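Local coordinates for uncharacterized lipoprotein YjhA (Bacillus subtilis, PDB 3CFU) that is of unknown function but is probably held at the cell membrane by a lipid anchor, this piece carrying its DUF4352 domain, a beta-rich fold, at residues 80-93 and 103-115. Residues are numbered along the deposited sequence; the frame is centred on the assembly and turned at random.
Sequences VRPVFSIEEKGRIL and KVTGVLSYVIPKG
V80 meets Y110 where residues 80-93 begin to loop along strand 103-112, an outermost strand of the antiparallel four-stranded sheet in this DUF4352 domain. The carbonyl O of V80 lies near the Y110 ring plane, at its edge, 3.1 Å from CD1, while V80 CG1, anti to its backbone N (chi1 180°), packs on Y110 CB. P82 brings an apolar ring carbon, CB, to 4.0 Å from Y110 CE1. With an alanine at Y110, the ring edge beside V80 O and the contact with P82 CB would probably be lost, opening a gap there. V83 N then donates to S109 O, and V83 CG1 lies 4.1 Å from S109 CB; small S109 fits against this valine and turns its hydroxyl to L49 O and R48. Further on, E88 OE1 accepts S85 N through its syn lone pair, while OE2 forms a salt bridge with R48. R91 lays one guanidinium face over V107 CG1, 3.5 Å from NH2, and pairs its charge with E52. R91 O sits 3.1 Å from G106 CA; a CB there would also press on L93 CB, so glycine fits. Branched V107 puts CG2 among E88 CB, R91 CB and I92 CD1. Its N donates from above the R91 carbonyl plane (148°), whereas L93 N reaches V107 O nearly straight (169°), in plane on a lone pair. L93 runs alongside L108, with CD1 of each 3.6 Å from the other.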
loop_
_atom_site.group_PDB
_atom_site.type_symbol
_atom_site.label_atom_id
_atom_site.label_comp_id
_atom_site.label_asym_id
_atom_site.label_seq_id
_atom_site.Cartn_x
_atom_site.Cartn_y
_atom_site.Cartn_z
ATOM N N VAL A 80 -9.450 0.590 -6.641
ATOM C CA VAL A 80 -10.338 1.117 -5.622
ATOM C C VAL A 80 -9.623 2.321 -5.015
ATOM O O VAL A 80 -8.517 2.198 -4.497
ATOM C CB VAL A 80 -10.623 0.078 -4.510
ATOM C CG1 VAL A 80 -11.556 0.681 -3.458
ATOM C CG2 VAL A 80 -11.237 -1.179 -5.114
ATOM N N ARG A 81 -10.256 3.485 -5.097
ATOM C CA ARG A 81 -9.691 4.723 -4.566
ATOM C C ARG A 81 -9.124 4.563 -3.154
ATOM O O ARG A 81 -9.746 3.939 -2.303
ATOM C CB ARG A 81 -10.761 5.821 -4.534
ATOM C CG ARG A 81 -11.308 6.294 -5.896
ATOM C CD ARG A 81 -12.269 5.286 -6.542
ATOM N NE ARG A 81 -13.141 4.674 -5.542
ATOM C CZ ARG A 81 -13.546 3.410 -5.580
ATOM N NH1 ARG A 81 -14.334 2.936 -4.624
ATOM N NH2 ARG A 81 -13.168 2.618 -6.574
ATOM N N PRO A 82 -7.932 5.125 -2.885
ATOM C CA PRO A 82 -7.346 5.011 -1.544
ATOM C C PRO A 82 -8.057 5.957 -0.576
ATOM O O PRO A 82 -8.546 7.013 -0.972
ATOM C CB PRO A 82 -5.885 5.383 -1.771
ATOM C CG PRO A 82 -5.965 6.362 -2.887
ATOM C CD PRO A 82 -6.977 5.741 -3.823
ATOM N N VAL A 83 -8.103 5.587 0.693
ATOM C CA VAL A 83 -8.789 6.393 1.698
ATOM C C VAL A 83 -7.947 6.497 2.962
ATOM O O VAL A 83 -6.959 5.783 3.110
ATOM C CB VAL A 83 -10.158 5.708 2.074
ATOM C CG1 VAL A 83 -10.496 5.946 3.535
ATOM C CG2 VAL A 83 -11.278 6.218 1.174
ATOM N N PHE A 84 -8.311 7.411 3.857
ATOM C CA PHE A 84 -7.633 7.503 5.145
ATOM C C PHE A 84 -8.578 7.952 6.252
ATOM O O PHE A 84 -9.466 8.782 6.041
ATOM C CB PHE A 84 -6.395 8.411 5.118
ATOM C CG PHE A 84 -6.682 9.859 4.869
ATOM C CD1 PHE A 84 -7.083 10.287 3.613
ATOM C CD2 PHE A 84 -6.484 10.807 5.873
ATOM C CE1 PHE A 84 -7.279 11.635 3.347
ATOM C CE2 PHE A 84 -6.678 12.161 5.618
ATOM C CZ PHE A 84 -7.075 12.575 4.350
ATOM N N SER A 85 -8.406 7.365 7.431
ATOM C CA SER A 85 -9.235 7.732 8.566
ATOM C C SER A 85 -8.378 8.429 9.605
ATOM O O SER A 85 -7.188 8.141 9.745
ATOM C CB SER A 85 -9.912 6.509 9.196
ATOM O OG SER A 85 -10.864 6.915 10.172
ATOM N N ILE A 86 -9.001 9.353 10.326
ATOM C CA ILE A 86 -8.341 10.132 11.361
ATOM C C ILE A 86 -7.871 9.212 12.487
ATOM O O ILE A 86 -7.016 9.583 13.293
ATOM C CB ILE A 86 -9.319 11.185 11.949
ATOM C CG1 ILE A 86 -10.051 11.911 10.812
ATOM C CG2 ILE A 86 -8.572 12.172 12.834
ATOM C CD1 ILE A 86 -11.253 11.150 10.252
ATOM N N GLU A 87 -8.435 8.008 12.533
ATOM C CA GLU A 87 -8.091 7.043 13.567
ATOM C C GLU A 87 -6.643 6.569 13.487
ATOM O O GLU A 87 -5.888 6.713 14.451
ATOM C CB GLU A 87 -9.050 5.850 13.506
ATOM C CG GLU A 87 -10.505 6.220 13.775
ATOM C CD GLU A 87 -11.443 5.041 13.632
ATOM O OE1 GLU A 87 -11.361 4.108 14.458
ATOM O OE2 GLU A 87 -12.260 5.043 12.688
ATOM N N GLU A 88 -6.246 6.012 12.347
ATOM C CA GLU A 88 -4.877 5.535 12.185
ATOM C C GLU A 88 -3.928 6.729 12.017
ATOM O O GLU A 88 -3.074 6.738 11.127
ATOM C CB GLU A 88 -4.771 4.604 10.971
ATOM C CG GLU A 88 -5.989 3.722 10.733
ATOM C CD GLU A 88 -7.141 4.496 10.124
ATOM O OE1 GLU A 88 -6.954 5.077 9.033
ATOM O OE2 GLU A 88 -8.232 4.525 10.730
ATOM N N LYS A 89 -4.093 7.737 12.872
ATOM C CA LYS A 89 -3.258 8.936 12.839
ATOM C C LYS A 89 -1.816 8.549 13.168
ATOM O O LYS A 89 -1.557 7.876 14.170
ATOM C CB LYS A 89 -3.781 9.966 13.841
ATOM N N GLY A 90 -0.888 8.974 12.314
ATOM C CA GLY A 90 0.516 8.653 12.503
ATOM C C GLY A 90 0.904 7.361 11.798
ATOM O O GLY A 90 2.089 7.055 11.652
ATOM N N ARG A 91 -0.091 6.600 11.349
ATOM C CA ARG A 91 0.161 5.328 10.671
ATOM C C ARG A 91 -0.103 5.396 9.167
ATOM O O ARG A 91 0.400 4.569 8.405
ATOM C CB ARG A 91 -0.711 4.221 11.280
ATOM C CG ARG A 91 -0.489 3.965 12.769
ATOM C CD ARG A 91 -1.545 3.004 13.318
ATOM N NE ARG A 91 -1.378 1.646 12.807
ATOM C CZ ARG A 91 -2.378 0.807 12.545
ATOM N NH1 ARG A 91 -3.636 1.182 12.739
ATOM N NH2 ARG A 91 -2.120 -0.413 12.093
ATOM N N ILE A 92 -0.897 6.377 8.751
ATOM C CA ILE A 92 -1.239 6.555 7.344
ATOM C C ILE A 92 0.016 6.642 6.477
ATOM O O ILE A 92 0.833 7.547 6.651
ATOM C CB ILE A 92 -2.066 7.843 7.134
ATOM C CG1 ILE A 92 -3.312 7.826 8.029
ATOM C CG2 ILE A 92 -2.462 7.969 5.674
ATOM C CD1 ILE A 92 -4.263 6.665 7.768
ATOM N N LEU A 93 0.166 5.701 5.546
ATOM C CA LEU A 93 1.327 5.681 4.656
ATOM C C LEU A 93 1.199 6.783 3.606
ATOM O O LEU A 93 0.294 6.754 2.773
ATOM C CB LEU A 93 1.437 4.315 3.966
ATOM C CG LEU A 93 2.680 4.026 3.117
ATOM C CD1 LEU A 93 2.681 2.558 2.722
ATOM C CD2 LEU A 93 2.697 4.905 1.879
ATOM N N LYS A 103 13.504 0.110 7.702
ATOM C CA LYS A 103 12.139 -0.301 7.429
ATOM C C LYS A 103 11.182 0.826 7.762
ATOM O O LYS A 103 11.515 1.743 8.516
ATOM C CB LYS A 103 11.746 -1.506 8.283
ATOM C CG LYS A 103 12.534 -2.776 8.037
ATOM C CD LYS A 103 11.949 -3.912 8.872
ATOM C CE LYS A 103 12.664 -5.223 8.627
ATOM N NZ LYS A 103 12.097 -6.301 9.489
ATOM N N VAL A 104 9.987 0.750 7.188
ATOM C CA VAL A 104 8.943 1.721 7.449
ATOM C C VAL A 104 7.630 0.933 7.406
ATOM O O VAL A 104 7.428 0.087 6.535
ATOM C CB VAL A 104 8.976 2.902 6.421
ATOM C CG1 VAL A 104 8.866 2.385 4.997
ATOM C CG2 VAL A 104 7.863 3.897 6.731
ATOM N N THR A 105 6.761 1.169 8.382
ATOM C CA THR A 105 5.488 0.462 8.438
ATOM C C THR A 105 4.366 1.488 8.454
ATOM O O THR A 105 4.450 2.502 9.150
ATOM C CB THR A 105 5.408 -0.461 9.691
ATOM O OG1 THR A 105 6.542 -1.340 9.717
ATOM C CG2 THR A 105 4.144 -1.313 9.651
ATOM N N GLY A 106 3.327 1.225 7.665
ATOM C CA GLY A 106 2.208 2.145 7.567
ATOM C C GLY A 106 0.943 1.486 7.057
ATOM O O GLY A 106 0.930 0.295 6.741
ATOM N N VAL A 107 -0.128 2.262 6.949
ATOM C CA VAL A 107 -1.391 1.697 6.514
ATOM C C VAL A 107 -1.996 2.306 5.249
ATOM O O VAL A 107 -1.765 3.474 4.933
ATOM C CB VAL A 107 -2.435 1.775 7.683
ATOM C CG1 VAL A 107 -1.946 0.931 8.876
ATOM C CG2 VAL A 107 -2.632 3.227 8.130
ATOM N N LEU A 108 -2.743 1.476 4.522
ATOM C CA LEU A 108 -3.456 1.859 3.302
ATOM C C LEU A 108 -4.912 1.589 3.659
ATOM O O LEU A 108 -5.191 0.671 4.427
ATOM C CB LEU A 108 -3.059 0.968 2.114
ATOM C CG LEU A 108 -1.814 1.236 1.266
ATOM C CD1 LEU A 108 -0.800 2.036 2.047
ATOM C CD2 LEU A 108 -1.225 -0.098 0.815
ATOM N N SER A 109 -5.843 2.365 3.112
ATOM C CA SER A 109 -7.250 2.159 3.434
ATOM C C SER A 109 -8.172 2.286 2.226
ATOM O O SER A 109 -7.954 3.119 1.342
ATOM C CB SER A 109 -7.679 3.145 4.525
ATOM O OG SER A 109 -8.747 2.620 5.297
ATOM N N TYR A 110 -9.208 1.451 2.203
ATOM C CA TYR A 110 -10.168 1.430 1.103
ATOM C C TYR A 110 -11.561 1.050 1.591
ATOM O O TYR A 110 -11.709 0.327 2.576
ATOM C CB TYR A 110 -9.734 0.401 0.062
ATOM C CG TYR A 110 -8.318 0.561 -0.420
ATOM C CD1 TYR A 110 -8.028 1.333 -1.544
ATOM C CD2 TYR A 110 -7.262 -0.057 0.251
ATOM C CE1 TYR A 110 -6.720 1.488 -1.989
ATOM C CE2 TYR A 110 -5.947 0.093 -0.185
ATOM C CZ TYR A 110 -5.684 0.867 -1.305
ATOM O OH TYR A 110 -4.391 1.046 -1.724
ATOM N N VAL A 111 -12.577 1.529 0.885
ATOM C CA VAL A 111 -13.958 1.230 1.227
ATOM C C VAL A 111 -14.504 0.219 0.228
ATOM O O VAL A 111 -14.451 0.430 -0.984
ATOM C CB VAL A 111 -14.812 2.499 1.208
ATOM C CG1 VAL A 111 -14.413 3.394 2.374
ATOM C CG2 VAL A 111 -14.622 3.239 -0.109
ATOM N N ILE A 112 -15.017 -0.890 0.750
ATOM C CA ILE A 112 -15.550 -1.946 -0.095
ATOM C C ILE A 112 -16.810 -2.575 0.507
ATOM O O ILE A 112 -17.165 -2.304 1.656
ATOM C CB ILE A 112 -14.496 -3.074 -0.314
ATOM C CG1 ILE A 112 -14.263 -3.846 0.990
ATOM C CG2 ILE A 112 -13.192 -2.475 -0.823
ATOM C CD1 ILE A 112 -13.702 -5.249 0.783
ATOM N N PRO A 113 -17.504 -3.422 -0.272
ATOM C CA PRO A 113 -18.729 -4.112 0.151
ATOM C C PRO A 113 -18.501 -4.976 1.394
ATOM O O PRO A 113 -17.455 -5.610 1.531
ATOM C CB PRO A 113 -19.080 -4.966 -1.062
ATOM C CG PRO A 113 -18.509 -4.206 -2.209
ATOM C CD PRO A 113 -17.197 -3.709 -1.685
ATOM N N LYS A 114 -19.486 -5.016 2.285
ATOM C CA LYS A 114 -19.378 -5.804 3.511
ATOM C C LYS A 114 -18.867 -7.229 3.279
ATOM O O LYS A 114 -19.308 -7.918 2.356
ATOM C CB LYS A 114 -20.730 -5.850 4.219
ATOM N N GLY A 115 -17.935 -7.653 4.132
ATOM C CA GLY A 115 -17.357 -8.986 4.049
ATOM C C GLY A 115 -17.010 -9.468 2.654
ATOM O O GLY A 115 -17.158 -10.651 2.341
#